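Local coordinates for Rod shape-determining protein (MreC) (Helicobacter pylori, PDB 5LP5) that binds the penicillin-binding protein PBP2 and is thought to organise the machinery of cell-wall elongation that sets rod shape, at residues Leu149-Arg154 and Ile170-Lys175. Numbering follows the deposited sequence.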
loop_
_atom_site.group_PDB
_atom_site.type_symbol
_atom_site.label_atom_id
_atom_site.label_comp_id
_atom_site.label_asym_id
_atom_site.label_seq_id
_atom_site.Cartn_x
_atom_site.Cartn_y
_atom_site.Cartn_z
ATOM N N LEU C 149 -3.415 29.650 14.040
ATOM C CA LEU C 149 -4.697 29.014 14.305
ATOM C C LEU C 149 -5.072 28.000 13.231
ATOM O O LEU C 149 -4.404 27.876 12.215
ATOM C CB LEU C 149 -5.784 30.080 14.423
ATOM C CG LEU C 149 -5.499 31.177 15.462
ATOM C CD1 LEU C 149 -6.609 32.210 15.479
ATOM C CD2 LEU C 149 -5.304 30.607 16.861
ATOM N N ASN C 150 -6.161 27.278 13.474
ATOM C CA ASN C 150 -6.651 26.255 12.542
ATOM C C ASN C 150 -6.787 26.890 11.144
ATOM O O ASN C 150 -7.350 27.971 10.966
ATOM C CB ASN C 150 -8.022 25.682 12.939
ATOM C CG ASN C 150 -7.952 24.607 14.002
ATOM O OD1 ASN C 150 -6.968 23.864 14.109
ATOM N ND2 ASN C 150 -9.034 24.494 14.792
ATOM N N ALA C 151 -6.215 26.219 10.160
ATOM C CA ALA C 151 -6.286 26.661 8.764
ATOM C C ALA C 151 -5.206 27.627 8.360
ATOM O O ALA C 151 -5.110 27.933 7.170
ATOM C CB ALA C 151 -7.662 27.220 8.401
ATOM N N HIS C 152 -4.341 28.046 9.284
ATOM C CA HIS C 152 -3.091 28.732 8.889
ATOM C C HIS C 152 -2.131 27.756 8.192
ATOM O O HIS C 152 -2.082 26.583 8.526
ATOM C CB HIS C 152 -2.415 29.407 10.105
ATOM C CG HIS C 152 -1.255 30.300 9.757
ATOM N ND1 HIS C 152 -1.307 31.234 8.748
ATOM C CD2 HIS C 152 -0.006 30.388 10.276
ATOM C CE1 HIS C 152 -0.155 31.878 8.680
ATOM N NE2 HIS C 152 0.657 31.368 9.585
ATOM N N LYS C 153 -1.372 28.251 7.231
ATOM C CA LYS C 153 -0.329 27.483 6.540
ATOM C C LYS C 153 0.585 26.658 7.479
ATOM O O LYS C 153 1.044 25.583 7.132
ATOM C CB LYS C 153 0.529 28.467 5.700
ATOM C CG LYS C 153 1.490 27.877 4.683
ATOM C CD LYS C 153 2.258 28.980 3.957
ATOM C CE LYS C 153 3.401 28.390 3.125
ATOM N NZ LYS C 153 3.921 29.324 2.086
ATOM N N ARG C 154 0.870 27.204 8.653
ATOM C CA ARG C 154 1.841 26.619 9.587
ATOM C C ARG C 154 1.204 25.755 10.670
ATOM O O ARG C 154 1.909 25.122 11.462
ATOM C CB ARG C 154 2.596 27.744 10.291
ATOM C CG ARG C 154 3.454 28.585 9.354
ATOM C CD ARG C 154 4.345 29.543 10.100
ATOM N NE ARG C 154 5.152 28.865 11.119
ATOM C CZ ARG C 154 5.968 29.481 11.967
ATOM N NH1 ARG C 154 6.105 30.792 11.909
ATOM N NH2 ARG C 154 6.642 28.783 12.873
ATOM N N ILE C 170 -3.503 17.221 10.613
ATOM C CA ILE C 170 -4.346 18.361 10.324
ATOM C C ILE C 170 -3.623 19.238 9.311
ATOM O O ILE C 170 -2.455 19.549 9.441
ATOM C CB ILE C 170 -4.682 19.164 11.604
ATOM C CG1 ILE C 170 -5.794 18.488 12.423
ATOM C CG2 ILE C 170 -5.042 20.603 11.301
ATOM C CD1 ILE C 170 -7.197 18.639 11.876
ATOM N N GLY C 171 -4.353 19.619 8.283
ATOM C CA GLY C 171 -3.929 20.653 7.386
ATOM C C GLY C 171 -5.141 21.486 7.025
ATOM O O GLY C 171 -6.066 21.664 7.821
ATOM N N THR C 172 -5.130 21.990 5.800
ATOM C CA THR C 172 -6.167 22.870 5.314
ATOM C C THR C 172 -6.138 22.815 3.806
ATOM O O THR C 172 -5.340 22.089 3.235
ATOM C CB THR C 172 -5.977 24.314 5.839
ATOM O OG1 THR C 172 -7.112 25.122 5.496
ATOM C CG2 THR C 172 -4.683 24.934 5.329
ATOM N N ASN C 173 -7.028 23.549 3.149
ATOM C CA ASN C 173 -7.121 23.518 1.692
ATOM C C ASN C 173 -7.370 24.933 1.150
ATOM O O ASN C 173 -7.282 25.928 1.893
ATOM C CB ASN C 173 -8.199 22.538 1.255
ATOM C CG ASN C 173 -9.585 22.917 1.760
ATOM O OD1 ASN C 173 -9.814 24.055 2.190
ATOM N ND2 ASN C 173 -10.517 21.943 1.744
ATOM N N PHE C 174 -7.665 25.038 -0.142
ATOM C CA PHE C 174 -7.769 26.360 -0.765
ATOM C C PHE C 174 -9.006 27.150 -0.328
ATOM O O PHE C 174 -9.039 28.372 -0.481
ATOM C CB PHE C 174 -7.632 26.256 -2.290
ATOM C CG PHE C 174 -6.214 25.968 -2.745
ATOM C CD1 PHE C 174 -5.278 27.009 -2.888
ATOM C CD2 PHE C 174 -5.800 24.657 -3.015
ATOM C CE1 PHE C 174 -3.980 26.746 -3.309
ATOM C CE2 PHE C 174 -4.500 24.396 -3.432
ATOM C CZ PHE C 174 -3.592 25.442 -3.587
ATOM N N LYS C 175 -9.985 26.474 0.268
ATOM C CA LYS C 175 -11.178 27.147 0.788
ATOM C C LYS C 175 -11.091 27.364 2.295
ATOM O O LYS C 175 -12.108 27.584 2.957
ATOM C CB LYS C 175 -12.433 26.321 0.475
ATOM C CG LYS C 175 -12.525 25.799 -0.937
ATOM C CD LYS C 175 -13.622 24.768 -1.093
ATOM C CE LYS C 175 -13.589 24.275 -2.532
ATOM N NZ LYS C 175 -14.619 23.245 -2.853
#
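Ala151 and Thr172 meet in a small van der Waals contact between the two beta-barrels of MreC, where the linker leaving one barrel brushes the end of a strand of the other. The segment 149-154 follows strand 144-149 of the first barrel and leads on to strand 158-161, the first strand of the second; Thr172 lies near the end of strand 166-172, the next in that sheet. Its side chain sits over Ala151 with both branches at work. OG1 of Thr172 lies 3.6 Å from Ala151 CB. On the other branch, Thr172 CG2 rests 3.5 Å from Ala151 O. The torsion that sets OG1 opposite the backbone N (chi1 -172°) leaves CG2 between that N and the carbonyl carbon, turned to the alanine carbonyl. The hydroxyl donates to Glu177 O across the hairpin bend, and meets Ala151 CB as a packing contact. Ala151 is presented by a type II beta turn from Leu149 to His152, closed by His152 N to Leu149 O at 2.9 Å, and takes its third position with a positive phi of 87°. Two antiparallel barrels side by side recall the chymotrypsin-like double barrel, consistent with the assignment of the MreC barrel core to the PA clan, and 149-154 begins the link between them. Beside the turn, the buried amide of Asn150 is well supplied: OD1 bonds to Tyr157 OH, and ND2 to the carbonyls of Ala134 and Phe231. PBP2 lies close by, with Arg154 NH2 bonded to Gln139 OE1 of the PBP2 chain while also salt-bridged to Glu141 of its own chain, and Phe174 packed on Gln215 of PBP2.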